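Local coordinates for cAMP-dependent protein kinase regulatory subunit (Saccharomyces cerevisiae, PDB 6XQK) that binds and inhibits the catalytic subunit of protein kinase A until cAMP releases it, and self-associates through its N-terminal docking and dimerisation (D/D) domain, at the interface of chains A and B. Numbering follows the deposited sequence. Chains: chain A/B, cAMP-dependent protein kinase regulatory subunit.

Contact 1: the interface of chains A and B. Residues chain A 6, 10, 13-14, 37; chain B 17, 21, 26, 29.
In the D/D domain of the PKA regulatory subunit two helical hairpins pair as an antiparallel four-helix bundle, and here helix 8-24 of chain A lies against the hairpin of chain B. B:Phe29, at the start of helix 29-48, buries 66 Å² against chain A, more than any other residue of this patch. CG stands anti to the backbone N (chi1 -178°), which carries the ring out toward chain A. Helix 8-24 of chain A lies over one face of this ring. CB of A:Glu13 is above the CD1-CE1 side, 3.5 Å from CD1 of B:Phe29, and CB of A:Ser10 is above and beyond the CD2 side, 3.9 Å from CD2 of B:Phe29. The carbonyl oxygen of A:Ser10 sits over the same face, offset toward the rim at CE2. CZ of B:Phe29 meets CB of A:Leu14, the two side chains crossing at about a right angle.

A:Leu14 also sends CD1 to CE2 of B:Phe17, 3.8 Å away, the two side chains sliding past each other in opposite directions. Deeper in, CZ of B:Phe17 meets CZ of A:Phe37 at 3.9 Å, and CE1 of A:Phe37 touches CE1 of B:Phe29. At the outer end, the methyl fork of A:Leu6 straddles CG2 of B:Ile21, with CD1 of A:Leu6 at 3.7 Å.

A water joins the chains: it lies 2.6 Å from the hydroxyl OG of A:Ser10 and 2.7 Å from the carbonyl O of B:Pro26. The patch fastens the N-terminal helix of one subunit to the helix-helix turn of the other, helping to hold the dimer.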
loop_
_atom_site.group_PDB
_atom_site.type_symbol
_atom_site.label_atom_id
_atom_site.label_comp_id
_atom_site.label_asym_id
_atom_site.label_seq_id
_atom_site.Cartn_x
_atom_site.Cartn_y
_atom_site.Cartn_z
ATOM N N LEU A 6 -20.118 13.969 3.812
ATOM C CA LEU A 6 -19.811 12.604 3.351
ATOM C C LEU A 6 -20.915 11.563 3.545
ATOM O O LEU A 6 -21.628 11.591 4.544
ATOM C CB LEU A 6 -18.563 12.074 4.123
ATOM C CG LEU A 6 -17.287 12.855 3.996
ATOM C CD1 LEU A 6 -16.243 12.318 4.933
ATOM C CD2 LEU A 6 -16.786 12.846 2.551
ATOM N N SER A 10 -18.534 6.323 4.420
ATOM C CA SER A 10 -17.307 7.119 4.448
ATOM C C SER A 10 -17.049 7.715 5.843
ATOM O O SER A 10 -15.921 7.677 6.329
ATOM C CB SER A 10 -17.374 8.222 3.400
ATOM O OG SER A 10 -17.501 7.651 2.111
ATOM N N GLU A 13 -15.898 4.769 8.128
ATOM C CA GLU A 13 -14.500 4.408 7.903
ATOM C C GLU A 13 -13.526 5.489 8.393
ATOM O O GLU A 13 -12.431 5.176 8.873
ATOM C CB GLU A 13 -14.240 4.111 6.423
ATOM C CG GLU A 13 -14.918 2.866 5.922
ATOM C CD GLU A 13 -14.246 1.550 6.279
ATOM O OE1 GLU A 13 -13.234 1.527 7.020
ATOM O OE2 GLU A 13 -14.756 0.519 5.790
ATOM N N LEU A 14 -13.927 6.751 8.277
ATOM C CA LEU A 14 -13.114 7.860 8.752
ATOM C C LEU A 14 -13.096 7.881 10.278
ATOM O O LEU A 14 -12.049 8.108 10.865
ATOM C CB LEU A 14 -13.633 9.185 8.189
ATOM C CG LEU A 14 -12.815 10.403 8.529
ATOM C CD1 LEU A 14 -11.413 10.301 7.977
ATOM C CD2 LEU A 14 -13.480 11.656 8.008
ATOM N N PHE A 37 -4.936 1.378 6.025
ATOM C CA PHE A 37 -5.801 1.343 4.852
ATOM C C PHE A 37 -5.521 0.167 3.938
ATOM O O PHE A 37 -6.464 -0.428 3.393
ATOM C CB PHE A 37 -5.768 2.677 4.115
ATOM C CG PHE A 37 -6.609 3.688 4.864
ATOM C CD1 PHE A 37 -7.976 3.491 5.039
ATOM C CD2 PHE A 37 -6.033 4.793 5.444
ATOM C CE1 PHE A 37 -8.747 4.409 5.738
ATOM C CE2 PHE A 37 -6.811 5.709 6.150
ATOM C CZ PHE A 37 -8.158 5.501 6.302
ATOM N N PHE B 17 -5.441 14.896 4.795
ATOM C CA PHE B 17 -6.202 13.723 4.395
ATOM C C PHE B 17 -7.696 14.027 4.420
ATOM O O PHE B 17 -8.362 13.810 3.414
ATOM C CB PHE B 17 -5.852 12.523 5.281
ATOM C CG PHE B 17 -6.734 11.320 5.062
ATOM C CD1 PHE B 17 -6.782 10.686 3.826
ATOM C CD2 PHE B 17 -7.501 10.808 6.093
ATOM C CE1 PHE B 17 -7.579 9.568 3.631
ATOM C CE2 PHE B 17 -8.311 9.698 5.888
ATOM C CZ PHE B 17 -8.339 9.082 4.667
ATOM N N ILE B 21 -10.440 13.919 1.277
ATOM C CA ILE B 21 -11.661 13.130 1.341
ATOM C C ILE B 21 -12.868 14.024 1.071
ATOM O O ILE B 21 -13.747 13.628 0.313
ATOM C CB ILE B 21 -11.818 12.453 2.726
ATOM C CG1 ILE B 21 -10.731 11.421 2.983
ATOM C CG2 ILE B 21 -13.214 11.833 2.907
ATOM C CD1 ILE B 21 -10.702 10.319 1.969
ATOM N N PRO B 26 -14.763 10.211 -2.427
ATOM C CA PRO B 26 -14.599 8.997 -3.226
ATOM C C PRO B 26 -15.717 7.987 -3.134
ATOM O O PRO B 26 -16.367 7.811 -2.102
ATOM C CB PRO B 26 -13.288 8.411 -2.712
ATOM C CG PRO B 26 -13.124 9.005 -1.346
ATOM C CD PRO B 26 -13.639 10.382 -1.481
ATOM N N PHE B 29 -13.973 4.685 -0.675
ATOM C CA PHE B 29 -13.222 5.340 0.382
ATOM C C PHE B 29 -11.901 4.619 0.707
ATOM O O PHE B 29 -10.864 5.271 0.772
ATOM C CB PHE B 29 -14.096 5.510 1.652
ATOM C CG PHE B 29 -13.409 6.231 2.801
ATOM C CD1 PHE B 29 -12.624 5.537 3.709
ATOM C CD2 PHE B 29 -13.511 7.610 2.939
ATOM C CE1 PHE B 29 -11.941 6.210 4.719
ATOM C CE2 PHE B 29 -12.857 8.274 3.977
ATOM C CZ PHE B 29 -12.070 7.572 4.853
HETATM O O HOH W 1 -16.882 9.156 0.123
#

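Contact 2: the interface of chains A and B. Residues chain A 13, 37, 40-41, 44; chain B 29-30, 33.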
loop_
_atom_site.group_PDB
_atom_site.type_symbol
_atom_site.label_atom_id
_atom_site.label_comp_id
_atom_site.label_asym_id
_atom_site.label_seq_id
_atom_site.Cartn_x
_atom_site.Cartn_y
_atom_site.Cartn_z
ATOM N N GLU A 13 -15.898 4.769 8.128
ATOM C CA GLU A 13 -14.500 4.408 7.903
ATOM C C GLU A 13 -13.526 5.489 8.393
ATOM O O GLU A 13 -12.431 5.176 8.873
ATOM C CB GLU A 13 -14.240 4.111 6.423
ATOM C CG GLU A 13 -14.918 2.866 5.922
ATOM C CD GLU A 13 -14.246 1.550 6.279
ATOM O OE1 GLU A 13 -13.234 1.527 7.020
ATOM O OE2 GLU A 13 -14.756 0.519 5.790
ATOM N N PHE A 37 -4.936 1.378 6.025
ATOM C CA PHE A 37 -5.801 1.343 4.852
ATOM C C PHE A 37 -5.521 0.167 3.938
ATOM O O PHE A 37 -6.464 -0.428 3.393
ATOM C CB PHE A 37 -5.768 2.677 4.115
ATOM C CG PHE A 37 -6.609 3.688 4.864
ATOM C CD1 PHE A 37 -7.976 3.491 5.039
ATOM C CD2 PHE A 37 -6.033 4.793 5.444
ATOM C CE1 PHE A 37 -8.747 4.409 5.738
ATOM C CE2 PHE A 37 -6.811 5.709 6.150
ATOM C CZ PHE A 37 -8.158 5.501 6.302
ATOM N N ARG A 40 -7.274 -2.629 5.734
ATOM C CA ARG A 40 -8.732 -2.577 5.557
ATOM C C ARG A 40 -9.125 -3.134 4.182
ATOM O O ARG A 40 -10.135 -3.827 4.052
ATOM C CB ARG A 40 -9.251 -1.135 5.713
ATOM C CG ARG A 40 -9.286 -0.617 7.156
ATOM C CD ARG A 40 -10.304 -1.351 8.027
ATOM N NE ARG A 40 -11.682 -1.202 7.539
ATOM C CZ ARG A 40 -12.437 -2.198 7.050
ATOM N NH1 ARG A 40 -11.964 -3.438 6.995
ATOM N NH2 ARG A 40 -13.668 -1.956 6.615
ATOM N N LEU A 41 -8.323 -2.843 3.164
ATOM C CA LEU A 41 -8.525 -3.379 1.824
ATOM C C LEU A 41 -8.317 -4.891 1.842
ATOM O O LEU A 41 -9.088 -5.624 1.216
ATOM C CB LEU A 41 -7.512 -2.754 0.838
ATOM C CG LEU A 41 -7.785 -1.338 0.352
ATOM C CD1 LEU A 41 -6.692 -0.896 -0.595
ATOM C CD2 LEU A 41 -9.127 -1.257 -0.346
ATOM N N GLN A 44 -11.377 -6.696 3.274
ATOM C CA GLN A 44 -12.475 -6.763 2.293
ATOM C C GLN A 44 -12.144 -7.708 1.097
ATOM O O GLN A 44 -13.041 -8.389 0.582
ATOM C CB GLN A 44 -12.864 -5.346 1.834
ATOM C CG GLN A 44 -13.382 -4.452 2.971
ATOM C CD GLN A 44 -14.162 -3.243 2.488
ATOM O OE1 GLN A 44 -14.081 -2.842 1.334
ATOM N NE2 GLN A 44 -14.925 -2.603 3.368
ATOM N N PHE B 29 -13.973 4.685 -0.675
ATOM C CA PHE B 29 -13.222 5.340 0.382
ATOM C C PHE B 29 -11.901 4.619 0.707
ATOM O O PHE B 29 -10.864 5.271 0.772
ATOM C CB PHE B 29 -14.096 5.510 1.652
ATOM C CG PHE B 29 -13.409 6.231 2.801
ATOM C CD1 PHE B 29 -12.624 5.537 3.709
ATOM C CD2 PHE B 29 -13.511 7.610 2.939
ATOM C CE1 PHE B 29 -11.941 6.210 4.719
ATOM C CE2 PHE B 29 -12.857 8.274 3.977
ATOM C CZ PHE B 29 -12.070 7.572 4.853
ATOM N N LEU B 30 -11.942 3.290 0.924
ATOM C CA LEU B 30 -10.754 2.530 1.277
ATOM C C LEU B 30 -9.669 2.587 0.224
ATOM O O LEU B 30 -8.488 2.745 0.584
ATOM C CB LEU B 30 -11.096 1.059 1.615
ATOM C CG LEU B 30 -11.786 0.808 2.924
ATOM C CD1 LEU B 30 -11.986 -0.645 3.123
ATOM C CD2 LEU B 30 -10.989 1.374 4.097
ATOM N N SER B 33 -8.178 6.133 0.053
ATOM C CA SER B 33 -7.356 6.385 1.229
ATOM C C SER B 33 -6.040 5.624 1.185
ATOM O O SER B 33 -5.005 6.196 1.503
ATOM C CB SER B 33 -8.127 6.064 2.498
ATOM O OG SER B 33 -9.346 6.785 2.525
#
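The ring of A:Phe37, in the D/D four-helix bundle of PKA regulatory subunits, has CB of B:Ser33 over the centre of one face, 3.5 Å from its centroid in a CH-pi contact, while CD2 of B:Leu30 lies at its edge, in the plane. A second flat group, the guanidinium of A:Arg40, carries CD1 of B:Leu30 over one face, offset toward the rim, and has OE1 of A:Glu13 at its edge. The B:Phe29 ring has OG of B:Ser33, from its own chain, over one face toward the rim.

B:Leu30 plugs into chain A. CD2 of B:Leu30 packs 3.5 Å from CB of A:Arg40, and CD1 of B:Leu30 meets the amide carbon CD of A:Gln44 at 3.4 Å. CB of B:Leu30 lies 3.6 Å from CD2 of A:Leu41, the two leucines passing in opposite directions.

A:Arg40 is bent at chi2 and chi3 (-67° and -61°), folding back to grip A:Glu13 side-on. NE of A:Arg40 hydrogen-bonds OE1 of A:Glu13 at 3.2 Å, and NH2 of A:Arg40 makes a salt bridge to OE2 of A:Glu13 at 2.8 Å; both oxygens use their syn lone pairs. This pairing fixes the carboxylate beside the B:Leu30 methyls. Within chain B, OG of B:Ser33 hydrogen-bonds the carbonyl O of B:Phe29, fixing the hydroxyl's rotation.

Contact 3: the interface of chains A and B. Residues chain A 17, 29-30, 33-34, 37; chain B 13, 17, 37.
A:Phe17 and B:Phe17 meet edge-to-face across the two-fold axis of the D/D bundle, their planes 80° apart and their centroids 5.4 Å from each other. Each holds CG anti to its own backbone N (chi1 171° in A:Phe17), an orientation that brings the CD2-CE2 sides of both rings together. Each ring is also faced from within its own chain, by CE2 of A:Phe37 over A:Phe17 and CE2 of B:Phe37 over B:Phe17, pointing at the ring centre from 3.5 Å above the plane.

The two Phe37 side chains approach obliquely, with CE2 of A:Phe37 3.5 Å from CE2 of B:Phe37. Four phenylalanine rings, two from each chain, thus interlock at the axis, and CZ of A:Phe17 reaches CZ of B:Phe37 at 4.0 Å.

B:Phe37 is further wedged against helix 29-49 of chain A. CB of A:Ser33 lies over the centre of one ring face, and CD2 of A:Leu30 sits at the edge, in plane, 3.7 Å from CD1 of B:Phe37. At the base of the side chain, CB of B:Phe37 packs 3.6 Å from CA of A:Ala34, so the two C-terminal helices come together closely at this point.

Further out, B:Glu13 bends at chi2 (-75°); besides repeating the glutamate-phenylalanine pair with the chains exchanged, against A:Phe29, it sets OE1 beside CD2 of A:Leu30. OG of A:Ser33 hydrogen-bonds the carbonyl O of A:Phe29 at 2.7 Å, coming from above the carbonyl plane.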
loop_
_atom_site.group_PDB
_atom_site.type_symbol
_atom_site.label_atom_id
_atom_site.label_comp_id
_atom_site.label_asym_id
_atom_site.label_seq_id
_atom_site.Cartn_x
_atom_site.Cartn_y
_atom_site.Cartn_z
ATOM N N PHE A 17 -10.783 5.119 11.510
ATOM C CA PHE A 17 -9.399 5.533 11.288
ATOM C C PHE A 17 -8.968 6.557 12.334
ATOM O O PHE A 17 -7.943 6.368 12.971
ATOM C CB PHE A 17 -9.223 6.077 9.876
ATOM C CG PHE A 17 -7.887 6.720 9.627
ATOM C CD1 PHE A 17 -6.721 5.983 9.705
ATOM C CD2 PHE A 17 -7.801 8.049 9.245
ATOM C CE1 PHE A 17 -5.489 6.567 9.434
ATOM C CE2 PHE A 17 -6.576 8.631 8.978
ATOM C CZ PHE A 17 -5.424 7.888 9.087
ATOM N N PHE A 29 3.066 8.773 11.360
ATOM C CA PHE A 29 1.669 8.887 10.943
ATOM C C PHE A 29 1.419 8.312 9.554
ATOM O O PHE A 29 0.496 7.531 9.408
ATOM C CB PHE A 29 1.189 10.364 11.032
ATOM C CG PHE A 29 -0.272 10.565 10.692
ATOM C CD1 PHE A 29 -0.677 10.753 9.380
ATOM C CD2 PHE A 29 -1.240 10.545 11.678
ATOM C CE1 PHE A 29 -2.021 10.892 9.058
ATOM C CE2 PHE A 29 -2.583 10.708 11.355
ATOM C CZ PHE A 29 -2.968 10.877 10.046
ATOM N N LEU A 30 2.215 8.697 8.541
ATOM C CA LEU A 30 2.017 8.211 7.180
ATOM C C LEU A 30 2.173 6.708 7.048
ATOM O O LEU A 30 1.365 6.088 6.364
ATOM C CB LEU A 30 2.903 8.923 6.159
ATOM C CG LEU A 30 2.609 10.388 5.870
ATOM C CD1 LEU A 30 3.608 10.931 4.852
ATOM C CD2 LEU A 30 1.163 10.583 5.402
ATOM N N SER A 33 -0.823 5.000 8.790
ATOM C CA SER A 33 -2.034 5.215 8.016
ATOM C C SER A 33 -2.055 4.385 6.738
ATOM O O SER A 33 -3.079 3.801 6.431
ATOM C CB SER A 33 -2.211 6.690 7.695
ATOM O OG SER A 33 -2.191 7.435 8.897
ATOM N N ALA A 34 -0.935 4.287 6.025
ATOM C CA ALA A 34 -0.851 3.454 4.829
ATOM C C ALA A 34 -1.056 1.978 5.228
ATOM O O ALA A 34 -1.860 1.294 4.604
ATOM C CB ALA A 34 0.496 3.631 4.138
ATOM N N PHE A 37 -4.936 1.378 6.025
ATOM C CA PHE A 37 -5.801 1.343 4.852
ATOM C C PHE A 37 -5.521 0.167 3.938
ATOM O O PHE A 37 -6.464 -0.428 3.393
ATOM C CB PHE A 37 -5.768 2.677 4.115
ATOM C CG PHE A 37 -6.609 3.688 4.864
ATOM C CD1 PHE A 37 -7.976 3.491 5.039
ATOM C CD2 PHE A 37 -6.033 4.793 5.444
ATOM C CE1 PHE A 37 -8.747 4.409 5.738
ATOM C CE2 PHE A 37 -6.811 5.709 6.150
ATOM C CZ PHE A 37 -8.158 5.501 6.302
ATOM N N GLU B 13 -1.034 16.194 8.875
ATOM C CA GLU B 13 -1.259 15.104 7.920
ATOM C C GLU B 13 -2.710 14.571 7.944
ATOM O O GLU B 13 -3.239 14.143 6.907
ATOM C CB GLU B 13 -0.258 13.964 8.125
ATOM C CG GLU B 13 1.166 14.335 7.782
ATOM C CD GLU B 13 1.488 14.419 6.296
ATOM O OE1 GLU B 13 0.643 14.048 5.443
ATOM O OE2 GLU B 13 2.622 14.858 5.993
ATOM N N PHE B 17 -5.441 14.896 4.795
ATOM C CA PHE B 17 -6.202 13.723 4.395
ATOM C C PHE B 17 -7.696 14.027 4.420
ATOM O O PHE B 17 -8.362 13.810 3.414
ATOM C CB PHE B 17 -5.852 12.523 5.281
ATOM C CG PHE B 17 -6.734 11.320 5.062
ATOM C CD1 PHE B 17 -6.782 10.686 3.826
ATOM C CD2 PHE B 17 -7.501 10.808 6.093
ATOM C CE1 PHE B 17 -7.579 9.568 3.631
ATOM C CE2 PHE B 17 -8.311 9.698 5.888
ATOM C CZ PHE B 17 -8.339 9.082 4.667
ATOM N N PHE B 37 -2.285 7.522 0.988
ATOM C CA PHE B 37 -1.206 7.312 1.938
ATOM C C PHE B 37 0.005 6.649 1.303
ATOM O O PHE B 37 1.141 6.996 1.653
ATOM C CB PHE B 37 -1.696 6.572 3.189
ATOM C CG PHE B 37 -2.462 7.506 4.083
ATOM C CD1 PHE B 37 -1.848 8.620 4.630
ATOM C CD2 PHE B 37 -3.820 7.323 4.316
ATOM C CE1 PHE B 37 -2.556 9.496 5.450
ATOM C CE2 PHE B 37 -4.524 8.197 5.133
ATOM C CZ PHE B 37 -3.886 9.283 5.696
#

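Contacts 1 and 2 lie about 8 Å apart, measured between the centres of their C-alpha atoms, and share A:Glu13, A:Phe37 and B:Phe29. Contact 3 is about 11 Å from each; it shares A:Phe37 with both, and B:Phe17 with contact 1. A:Phe37 on helix 29-49 therefore ties all three together. Contact 3 joins the pairs at the two-fold axis to chain-exchanged copies of pairs in contact 2, such as A:Ser33 with B:Phe37. Together they probably form one core, largely apolar, with charged groups at its border. The deposited assembly holds four chains, so this A-B pair is only part of it.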